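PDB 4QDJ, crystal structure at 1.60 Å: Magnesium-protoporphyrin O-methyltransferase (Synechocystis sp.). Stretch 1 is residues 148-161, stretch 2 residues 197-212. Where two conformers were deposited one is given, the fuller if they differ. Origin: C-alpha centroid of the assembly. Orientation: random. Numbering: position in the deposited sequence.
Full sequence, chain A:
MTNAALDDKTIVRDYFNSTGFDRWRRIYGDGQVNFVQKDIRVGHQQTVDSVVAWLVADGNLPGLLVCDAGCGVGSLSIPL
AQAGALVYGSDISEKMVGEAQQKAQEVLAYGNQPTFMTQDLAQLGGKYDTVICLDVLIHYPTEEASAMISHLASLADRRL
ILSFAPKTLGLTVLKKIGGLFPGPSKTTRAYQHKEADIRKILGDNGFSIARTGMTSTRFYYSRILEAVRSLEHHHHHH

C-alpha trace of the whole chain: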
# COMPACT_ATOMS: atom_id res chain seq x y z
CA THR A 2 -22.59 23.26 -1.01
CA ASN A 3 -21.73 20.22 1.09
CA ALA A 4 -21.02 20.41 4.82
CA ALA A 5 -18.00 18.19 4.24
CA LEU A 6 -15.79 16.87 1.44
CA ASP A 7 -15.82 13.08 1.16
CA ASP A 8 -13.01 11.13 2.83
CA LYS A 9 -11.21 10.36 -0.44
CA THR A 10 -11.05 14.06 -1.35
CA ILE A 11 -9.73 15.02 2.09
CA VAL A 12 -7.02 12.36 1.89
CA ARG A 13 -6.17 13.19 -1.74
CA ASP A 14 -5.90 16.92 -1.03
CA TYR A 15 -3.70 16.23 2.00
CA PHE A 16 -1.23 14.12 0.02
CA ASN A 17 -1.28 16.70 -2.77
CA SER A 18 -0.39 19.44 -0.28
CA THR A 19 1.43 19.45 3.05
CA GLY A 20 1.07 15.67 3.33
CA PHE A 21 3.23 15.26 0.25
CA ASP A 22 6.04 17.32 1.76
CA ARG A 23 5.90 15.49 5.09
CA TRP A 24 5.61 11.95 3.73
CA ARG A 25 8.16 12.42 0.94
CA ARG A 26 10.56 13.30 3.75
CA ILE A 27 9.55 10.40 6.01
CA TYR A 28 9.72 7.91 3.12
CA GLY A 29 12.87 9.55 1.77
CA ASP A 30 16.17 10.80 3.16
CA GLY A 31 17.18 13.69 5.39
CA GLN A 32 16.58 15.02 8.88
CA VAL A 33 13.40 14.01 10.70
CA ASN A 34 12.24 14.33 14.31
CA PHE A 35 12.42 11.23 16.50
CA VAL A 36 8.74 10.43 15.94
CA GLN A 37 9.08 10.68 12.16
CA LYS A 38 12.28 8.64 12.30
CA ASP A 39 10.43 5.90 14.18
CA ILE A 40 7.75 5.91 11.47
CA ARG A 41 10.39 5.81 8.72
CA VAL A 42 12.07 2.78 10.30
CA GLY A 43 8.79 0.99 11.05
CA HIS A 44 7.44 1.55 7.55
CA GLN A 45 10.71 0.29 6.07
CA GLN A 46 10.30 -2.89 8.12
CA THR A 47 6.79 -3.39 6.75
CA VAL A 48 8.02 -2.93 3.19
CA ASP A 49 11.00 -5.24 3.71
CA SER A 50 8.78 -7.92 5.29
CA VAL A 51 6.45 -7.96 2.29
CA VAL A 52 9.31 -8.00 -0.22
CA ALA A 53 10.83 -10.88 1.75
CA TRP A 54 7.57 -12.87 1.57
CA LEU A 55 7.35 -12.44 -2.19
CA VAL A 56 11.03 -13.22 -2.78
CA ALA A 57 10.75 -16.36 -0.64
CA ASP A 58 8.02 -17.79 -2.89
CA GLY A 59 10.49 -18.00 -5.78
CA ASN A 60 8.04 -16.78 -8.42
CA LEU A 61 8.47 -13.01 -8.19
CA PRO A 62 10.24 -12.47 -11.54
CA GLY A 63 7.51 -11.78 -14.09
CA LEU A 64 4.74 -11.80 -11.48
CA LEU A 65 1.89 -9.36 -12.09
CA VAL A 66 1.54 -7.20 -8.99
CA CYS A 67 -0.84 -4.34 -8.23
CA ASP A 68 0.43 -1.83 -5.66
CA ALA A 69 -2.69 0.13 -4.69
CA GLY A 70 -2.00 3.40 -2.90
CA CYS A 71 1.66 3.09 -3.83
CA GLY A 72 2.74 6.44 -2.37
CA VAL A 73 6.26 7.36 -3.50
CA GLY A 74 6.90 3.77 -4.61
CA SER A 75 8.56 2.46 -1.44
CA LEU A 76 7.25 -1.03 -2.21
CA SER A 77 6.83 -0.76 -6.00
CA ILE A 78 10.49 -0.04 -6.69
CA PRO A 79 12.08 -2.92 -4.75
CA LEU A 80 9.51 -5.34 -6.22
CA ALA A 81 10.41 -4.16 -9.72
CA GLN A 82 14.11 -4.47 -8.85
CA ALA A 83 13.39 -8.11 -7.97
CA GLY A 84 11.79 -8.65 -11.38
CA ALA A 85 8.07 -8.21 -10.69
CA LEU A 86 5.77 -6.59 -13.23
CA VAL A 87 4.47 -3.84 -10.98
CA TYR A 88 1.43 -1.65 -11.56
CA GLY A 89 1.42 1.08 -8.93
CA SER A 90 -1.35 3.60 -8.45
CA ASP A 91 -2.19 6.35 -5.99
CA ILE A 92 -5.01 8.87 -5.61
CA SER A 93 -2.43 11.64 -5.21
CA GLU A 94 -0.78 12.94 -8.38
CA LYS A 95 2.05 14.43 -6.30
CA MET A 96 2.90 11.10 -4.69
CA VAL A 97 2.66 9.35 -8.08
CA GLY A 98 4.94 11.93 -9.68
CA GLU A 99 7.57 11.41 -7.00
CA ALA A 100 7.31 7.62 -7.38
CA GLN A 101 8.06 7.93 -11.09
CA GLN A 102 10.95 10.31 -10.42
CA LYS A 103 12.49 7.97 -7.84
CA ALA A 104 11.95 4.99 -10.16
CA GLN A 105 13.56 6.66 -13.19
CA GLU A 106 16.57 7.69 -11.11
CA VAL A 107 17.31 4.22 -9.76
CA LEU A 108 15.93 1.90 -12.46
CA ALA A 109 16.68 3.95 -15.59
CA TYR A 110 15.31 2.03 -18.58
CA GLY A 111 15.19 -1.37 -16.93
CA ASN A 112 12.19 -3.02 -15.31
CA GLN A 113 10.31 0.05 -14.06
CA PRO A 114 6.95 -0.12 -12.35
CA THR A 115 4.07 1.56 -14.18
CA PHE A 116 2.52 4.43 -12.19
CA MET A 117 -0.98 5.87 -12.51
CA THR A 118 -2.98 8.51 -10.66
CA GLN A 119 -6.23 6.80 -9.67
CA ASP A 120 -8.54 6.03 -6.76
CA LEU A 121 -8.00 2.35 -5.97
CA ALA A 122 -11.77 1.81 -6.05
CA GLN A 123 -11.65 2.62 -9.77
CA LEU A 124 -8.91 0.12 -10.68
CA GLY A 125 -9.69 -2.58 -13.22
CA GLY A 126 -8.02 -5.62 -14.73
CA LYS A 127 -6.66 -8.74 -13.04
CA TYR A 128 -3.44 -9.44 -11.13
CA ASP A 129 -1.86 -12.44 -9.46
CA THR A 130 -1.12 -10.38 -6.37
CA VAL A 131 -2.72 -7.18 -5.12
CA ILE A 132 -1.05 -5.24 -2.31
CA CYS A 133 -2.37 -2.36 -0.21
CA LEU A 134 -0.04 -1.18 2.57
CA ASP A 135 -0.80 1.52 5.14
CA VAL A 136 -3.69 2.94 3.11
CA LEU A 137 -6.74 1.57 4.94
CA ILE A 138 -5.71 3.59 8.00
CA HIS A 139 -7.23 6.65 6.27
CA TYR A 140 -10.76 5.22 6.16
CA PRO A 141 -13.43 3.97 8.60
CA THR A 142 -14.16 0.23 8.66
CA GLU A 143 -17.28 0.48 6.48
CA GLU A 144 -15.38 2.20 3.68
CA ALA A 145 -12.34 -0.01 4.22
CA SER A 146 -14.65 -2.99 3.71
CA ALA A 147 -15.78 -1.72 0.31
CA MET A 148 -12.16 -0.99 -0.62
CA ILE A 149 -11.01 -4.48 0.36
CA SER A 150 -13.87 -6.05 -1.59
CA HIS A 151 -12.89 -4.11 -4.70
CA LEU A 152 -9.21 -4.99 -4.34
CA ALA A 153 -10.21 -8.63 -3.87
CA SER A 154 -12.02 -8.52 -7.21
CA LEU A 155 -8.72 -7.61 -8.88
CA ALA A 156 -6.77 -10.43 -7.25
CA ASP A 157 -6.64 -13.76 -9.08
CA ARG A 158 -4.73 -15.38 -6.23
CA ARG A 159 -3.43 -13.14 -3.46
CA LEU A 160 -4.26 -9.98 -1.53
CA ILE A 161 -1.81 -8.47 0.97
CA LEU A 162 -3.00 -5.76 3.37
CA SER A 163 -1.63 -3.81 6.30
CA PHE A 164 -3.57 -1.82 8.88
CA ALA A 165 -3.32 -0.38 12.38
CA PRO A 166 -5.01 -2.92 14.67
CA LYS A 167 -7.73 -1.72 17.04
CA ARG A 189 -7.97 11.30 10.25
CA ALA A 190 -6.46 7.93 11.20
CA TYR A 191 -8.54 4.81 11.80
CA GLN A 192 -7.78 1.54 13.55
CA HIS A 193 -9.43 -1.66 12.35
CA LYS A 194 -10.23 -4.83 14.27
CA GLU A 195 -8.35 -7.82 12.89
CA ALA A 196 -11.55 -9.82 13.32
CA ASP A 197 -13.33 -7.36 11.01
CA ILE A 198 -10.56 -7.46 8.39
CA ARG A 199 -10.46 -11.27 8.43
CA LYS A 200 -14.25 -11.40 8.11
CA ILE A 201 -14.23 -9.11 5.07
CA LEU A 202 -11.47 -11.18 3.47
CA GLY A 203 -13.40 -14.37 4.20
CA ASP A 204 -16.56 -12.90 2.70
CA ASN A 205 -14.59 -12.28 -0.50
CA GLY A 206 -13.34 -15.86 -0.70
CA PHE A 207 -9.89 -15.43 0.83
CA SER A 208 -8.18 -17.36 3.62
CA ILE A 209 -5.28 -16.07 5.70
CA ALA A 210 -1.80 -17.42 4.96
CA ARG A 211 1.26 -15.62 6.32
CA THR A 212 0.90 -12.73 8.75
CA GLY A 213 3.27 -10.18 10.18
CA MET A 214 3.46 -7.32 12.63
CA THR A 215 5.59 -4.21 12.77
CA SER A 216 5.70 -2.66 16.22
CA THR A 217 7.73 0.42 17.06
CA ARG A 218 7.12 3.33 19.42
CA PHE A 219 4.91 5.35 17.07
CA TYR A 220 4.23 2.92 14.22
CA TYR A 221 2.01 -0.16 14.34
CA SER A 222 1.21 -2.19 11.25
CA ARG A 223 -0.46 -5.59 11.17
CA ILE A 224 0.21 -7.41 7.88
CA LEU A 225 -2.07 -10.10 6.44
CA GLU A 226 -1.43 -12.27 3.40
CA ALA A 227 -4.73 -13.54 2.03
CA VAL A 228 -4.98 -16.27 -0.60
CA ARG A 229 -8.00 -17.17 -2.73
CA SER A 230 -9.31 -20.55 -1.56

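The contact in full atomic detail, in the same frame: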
# COMPACT_ATOMS: atom_id res chain seq x y z
N MET A 148 -13.46 -1.06 0.04
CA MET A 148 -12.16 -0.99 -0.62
C MET A 148 -11.52 -2.37 -0.74
O MET A 148 -11.02 -2.75 -1.80
CB MET A 148 -11.23 -0.04 0.12
CG MET A 148 -11.63 1.42 -0.00
SD MET A 148 -10.71 2.52 1.09
CE MET A 148 -9.03 2.24 0.54
N ILE A 149 -11.55 -3.13 0.36
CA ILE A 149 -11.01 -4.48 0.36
C ILE A 149 -11.74 -5.38 -0.63
O ILE A 149 -11.12 -6.15 -1.36
CB ILE A 149 -11.05 -5.10 1.77
CG1 ILE A 149 -10.08 -4.36 2.70
CG2 ILE A 149 -10.69 -6.58 1.72
CD1 ILE A 149 -10.22 -4.75 4.15
N SER A 150 -13.07 -5.26 -0.67
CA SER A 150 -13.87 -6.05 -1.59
C SER A 150 -13.51 -5.74 -3.04
O SER A 150 -13.45 -6.64 -3.88
CB SER A 150 -15.36 -5.84 -1.34
OG SER A 150 -15.73 -6.31 -0.05
N HIS A 151 -13.27 -4.47 -3.34
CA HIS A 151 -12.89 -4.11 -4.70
C HIS A 151 -11.51 -4.64 -5.05
O HIS A 151 -11.30 -5.19 -6.13
CB HIS A 151 -12.93 -2.60 -4.92
CG HIS A 151 -12.63 -2.21 -6.33
ND1 HIS A 151 -13.56 -2.33 -7.35
CD2 HIS A 151 -11.51 -1.73 -6.91
CE1 HIS A 151 -13.02 -1.93 -8.48
NE2 HIS A 151 -11.77 -1.56 -8.25
N LEU A 152 -10.56 -4.49 -4.13
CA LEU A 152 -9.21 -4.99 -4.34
C LEU A 152 -9.23 -6.51 -4.53
O LEU A 152 -8.49 -7.04 -5.37
CB LEU A 152 -8.31 -4.61 -3.17
CG LEU A 152 -8.00 -3.12 -3.02
CD1 LEU A 152 -7.18 -2.87 -1.77
CD2 LEU A 152 -7.27 -2.60 -4.25
N ALA A 153 -10.07 -7.18 -3.76
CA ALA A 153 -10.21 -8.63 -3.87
C ALA A 153 -10.65 -9.04 -5.27
O ALA A 153 -10.22 -10.06 -5.79
CB ALA A 153 -11.18 -9.16 -2.82
N SER A 154 -11.51 -8.22 -5.88
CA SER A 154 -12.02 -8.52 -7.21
C SER A 154 -10.94 -8.41 -8.28
O SER A 154 -11.11 -8.90 -9.40
CB SER A 154 -13.21 -7.61 -7.56
OG SER A 154 -12.77 -6.30 -7.88
N LEU A 155 -9.83 -7.77 -7.94
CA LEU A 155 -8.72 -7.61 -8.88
C LEU A 155 -7.70 -8.72 -8.71
O LEU A 155 -6.84 -8.91 -9.57
CB LEU A 155 -8.04 -6.26 -8.67
CG LEU A 155 -8.92 -5.01 -8.61
CD1 LEU A 155 -8.07 -3.77 -8.38
CD2 LEU A 155 -9.76 -4.87 -9.87
N ALA A 156 -7.79 -9.44 -7.60
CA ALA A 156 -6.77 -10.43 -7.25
C ALA A 156 -7.15 -11.85 -7.67
O ALA A 156 -8.07 -12.45 -7.10
CB ALA A 156 -6.49 -10.39 -5.75
N ASP A 157 -6.43 -12.38 -8.65
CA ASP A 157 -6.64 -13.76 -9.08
C ASP A 157 -6.28 -14.75 -7.98
O ASP A 157 -6.92 -15.79 -7.84
CB ASP A 157 -5.81 -14.07 -10.33
CG ASP A 157 -6.37 -13.42 -11.58
OD1 ASP A 157 -7.57 -13.08 -11.59
OD2 ASP A 157 -5.61 -13.25 -12.56
N ARG A 158 -5.25 -14.43 -7.20
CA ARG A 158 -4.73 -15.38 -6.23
C ARG A 158 -4.49 -14.82 -4.83
O ARG A 158 -4.82 -15.46 -3.83
CB ARG A 158 -3.44 -16.03 -6.75
CG ARG A 158 -2.97 -17.21 -5.92
CD ARG A 158 -1.71 -17.82 -6.50
NE ARG A 158 -0.60 -16.87 -6.50
CZ ARG A 158 0.25 -16.72 -5.49
NH1 ARG A 158 0.13 -17.46 -4.40
NH2 ARG A 158 1.23 -15.82 -5.57
N ARG A 159 -3.93 -13.62 -4.75
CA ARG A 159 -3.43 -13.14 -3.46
C ARG A 159 -3.68 -11.66 -3.21
O ARG A 159 -3.51 -10.82 -4.09
CB ARG A 159 -1.93 -13.46 -3.34
CG ARG A 159 -1.28 -12.89 -2.09
CD ARG A 159 0.13 -13.43 -1.91
NE ARG A 159 0.96 -13.22 -3.09
CZ ARG A 159 2.24 -13.59 -3.18
NH1 ARG A 159 2.82 -14.21 -2.16
NH2 ARG A 159 2.92 -13.36 -4.29
N LEU A 160 -4.08 -11.35 -1.98
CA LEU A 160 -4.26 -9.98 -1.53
C LEU A 160 -3.47 -9.78 -0.23
O LEU A 160 -3.66 -10.52 0.73
CB LEU A 160 -5.74 -9.68 -1.30
CG LEU A 160 -6.13 -8.30 -0.77
CD1 LEU A 160 -5.59 -7.19 -1.67
CD2 LEU A 160 -7.64 -8.19 -0.63
N ILE A 161 -2.58 -8.79 -0.22
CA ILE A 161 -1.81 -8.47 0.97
C ILE A 161 -2.21 -7.09 1.48
O ILE A 161 -2.22 -6.13 0.72
CB ILE A 161 -0.30 -8.52 0.69
CG1 ILE A 161 0.13 -9.95 0.36
CG2 ILE A 161 0.49 -7.99 1.89
CD1 ILE A 161 1.53 -10.04 -0.22
N ASP A 197 -12.56 -7.98 12.09
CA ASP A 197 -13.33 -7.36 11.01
C ASP A 197 -12.64 -7.55 9.66
O ASP A 197 -13.28 -7.89 8.67
CB ASP A 197 -13.55 -5.87 11.28
CG ASP A 197 -14.50 -5.62 12.44
OD1 ASP A 197 -15.21 -6.56 12.85
OD2 ASP A 197 -14.54 -4.47 12.92
N ILE A 198 -11.33 -7.31 9.63
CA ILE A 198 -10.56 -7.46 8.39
C ILE A 198 -10.59 -8.90 7.89
O ILE A 198 -10.78 -9.15 6.70
CB ILE A 198 -9.10 -6.99 8.57
CG1 ILE A 198 -9.06 -5.53 9.02
CG2 ILE A 198 -8.32 -7.17 7.27
CD1 ILE A 198 -9.66 -4.56 8.02
N ARG A 199 -10.41 -9.85 8.80
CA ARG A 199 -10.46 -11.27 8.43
C ARG A 199 -11.84 -11.68 7.92
O ARG A 199 -11.95 -12.49 7.01
CB ARG A 199 -10.05 -12.15 9.61
CG ARG A 199 -8.56 -12.16 9.91
CD ARG A 199 -8.26 -13.04 11.11
NE ARG A 199 -6.84 -13.10 11.43
CZ ARG A 199 -6.07 -14.16 11.20
NH1 ARG A 199 -6.57 -15.25 10.64
NH2 ARG A 199 -4.78 -14.12 11.53
N LYS A 200 -12.88 -11.11 8.52
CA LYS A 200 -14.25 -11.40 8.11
C LYS A 200 -14.51 -10.91 6.68
O LYS A 200 -15.08 -11.63 5.87
CB LYS A 200 -15.25 -10.76 9.08
CG LYS A 200 -16.71 -11.02 8.75
CD LYS A 200 -17.01 -12.51 8.70
CE LYS A 200 -18.51 -12.77 8.70
NZ LYS A 200 -19.21 -12.11 7.57
N ILE A 201 -14.08 -9.68 6.40
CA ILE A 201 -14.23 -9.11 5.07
C ILE A 201 -13.47 -9.93 4.02
O ILE A 201 -13.98 -10.19 2.93
CB ILE A 201 -13.75 -7.64 5.04
CG1 ILE A 201 -14.57 -6.79 6.00
CG2 ILE A 201 -13.83 -7.07 3.62
CD1 ILE A 201 -13.91 -5.49 6.39
N LEU A 202 -12.26 -10.34 4.37
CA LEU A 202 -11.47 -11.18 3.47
C LEU A 202 -12.15 -12.52 3.23
O LEU A 202 -12.21 -13.01 2.10
CB LEU A 202 -10.05 -11.37 4.02
CG LEU A 202 -9.15 -10.14 3.93
CD1 LEU A 202 -7.88 -10.32 4.76
CD2 LEU A 202 -8.81 -9.83 2.48
N GLY A 203 -12.67 -13.11 4.30
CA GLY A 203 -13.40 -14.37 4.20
C GLY A 203 -14.64 -14.26 3.34
O GLY A 203 -14.95 -15.15 2.56
N ASP A 204 -15.36 -13.14 3.48
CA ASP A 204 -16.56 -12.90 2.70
C ASP A 204 -16.25 -12.81 1.20
O ASP A 204 -17.09 -13.11 0.36
CB ASP A 204 -17.26 -11.61 3.15
CG ASP A 204 -17.93 -11.75 4.50
OD1 ASP A 204 -18.16 -12.90 4.95
OD2 ASP A 204 -18.24 -10.71 5.12
N ASN A 205 -15.02 -12.41 0.89
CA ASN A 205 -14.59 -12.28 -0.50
C ASN A 205 -13.88 -13.51 -1.04
O ASN A 205 -13.35 -13.50 -2.16
CB ASN A 205 -13.73 -11.03 -0.69
CG ASN A 205 -14.54 -9.75 -0.68
OD1 ASN A 205 -15.12 -9.37 -1.70
ND2 ASN A 205 -14.58 -9.09 0.47
N GLY A 206 -13.86 -14.58 -0.25
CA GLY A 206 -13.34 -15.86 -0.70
C GLY A 206 -11.86 -16.06 -0.46
O GLY A 206 -11.22 -16.86 -1.14
N PHE A 207 -11.31 -15.33 0.52
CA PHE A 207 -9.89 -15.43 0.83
C PHE A 207 -9.65 -16.01 2.22
O PHE A 207 -10.38 -15.71 3.17
CB PHE A 207 -9.23 -14.05 0.74
CG PHE A 207 -9.02 -13.57 -0.66
CD1 PHE A 207 -10.08 -13.11 -1.42
CD2 PHE A 207 -7.75 -13.57 -1.22
CE1 PHE A 207 -9.88 -12.66 -2.71
CE2 PHE A 207 -7.54 -13.11 -2.52
CZ PHE A 207 -8.61 -12.66 -3.26
N SER A 208 -8.62 -16.84 2.33
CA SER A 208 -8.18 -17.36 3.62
C SER A 208 -6.83 -16.75 3.97
O SER A 208 -6.08 -16.34 3.09
CB SER A 208 -8.09 -18.88 3.60
OG SER A 208 -7.06 -19.32 2.72
N ILE A 209 -6.53 -16.68 5.26
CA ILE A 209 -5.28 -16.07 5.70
C ILE A 209 -4.13 -17.07 5.61
O ILE A 209 -4.24 -18.21 6.06
CB ILE A 209 -5.40 -15.54 7.14
CG1 ILE A 209 -6.57 -14.56 7.25
CG2 ILE A 209 -4.10 -14.88 7.57
CD1 ILE A 209 -6.48 -13.39 6.29
N ALA A 210 -3.02 -16.63 5.01
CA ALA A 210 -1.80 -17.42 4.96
C ALA A 210 -0.79 -16.84 5.94
O ALA A 210 -0.99 -16.91 7.15
CB ALA A 210 -1.24 -17.44 3.55
N ARG A 211 0.29 -16.24 5.43
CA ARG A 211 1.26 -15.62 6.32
C ARG A 211 0.71 -14.34 6.95
O ARG A 211 -0.17 -13.69 6.38
CB ARG A 211 2.57 -15.32 5.58
CG ARG A 211 3.35 -16.57 5.21
CD ARG A 211 4.54 -16.26 4.31
NE ARG A 211 4.11 -15.86 2.98
CZ ARG A 211 4.91 -15.77 1.92
NH1 ARG A 211 6.20 -16.07 2.03
NH2 ARG A 211 4.42 -15.39 0.75
N THR A 212 1.20 -14.01 8.13
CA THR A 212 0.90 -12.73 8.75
C THR A 212 2.17 -12.15 9.33
O THR A 212 3.16 -12.85 9.51
CB THR A 212 -0.17 -12.83 9.87
OG1 THR A 212 0.42 -13.38 11.06
CG2 THR A 212 -1.36 -13.67 9.45
O HOH W 1 -14.49 -9.11 -4.33

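Each stretch is a helix followed by a strand. Helix 148-155 and helix 197-204 run in roughly the same direction, with 40° between their axes and a closest approach of 9.6 Å. The strands that follow, one ending stretch 1 at Ile161 and the other spanning 207-212, diverge more, at 60°. Together the two stretches bury 521 Å², both sides summed.

Ile149 is the first residue to reach stretch 2, and its CA-to-CB bond points toward the second helix. Its CD1 lies 3.9 Å from CD1 of Ile198. Its CG2 lies 3.7 Å from CG2 of Ile201 and 3.8 Å from CD2 of Leu202. One branched side chain therefore touches three aliphatic residues of the facing helix, all in van der Waals range.

Ser150 adds the polar part of the contact. ND2 of Asn205 donates a hydrogen bond to OG of Ser150, at 3.1 Å. The same ND2 also donates to O of Ile201, 2.8 Å away, so the amide nitrogen serves its own helix end and the neighbouring helix at once. Asn205 is the first residue to leave helical geometry, and its CA-to-CB bond points toward stretch 1. A water completes the link. It donates to O of Ser150 and to OD1 of Asn205, both at 2.7 Å, so both ends of the amide are used.

The CA-to-CB bond of His151 points away, and Leu152 is out of reach. Ala153 faces stretch 2 again, one helical turn after Ile149. Its CB packs 3.8 Å from CB of Asn205 and 3.7 Å from CE1 of Phe207.

Phe207 has the largest area covered by the other stretch, 94 Å². Its ring meets the chain as stretch 1 leaves its helix and turns at Asp157 and Arg158. CB of Ala156 is 4.0 Å from CZ of Phe207. O of Ala156 lies at the ring edge, 3.9 Å from the same CZ. O of Arg158 is 3.8 Å from CE2 of Phe207.

Arg159 starts out away from stretch 2, but its end comes nearer. Its NH1 is 3.5 Å from NH2 of Arg211, edge to edge. These are like charges, so this contact is not itself attractive. Both guanidinium groups have hydrogen bonds elsewhere in the structure.

The CA-to-CB bond of Leu160 points back toward stretch 2. Its CD2 meets CD2 of Leu202 at 3.7 Å, and its CB lies 4.1 Å from CE2 of Phe207. Leu202 thus touches both Ile149 and Leu160, joining the helix and strand contacts.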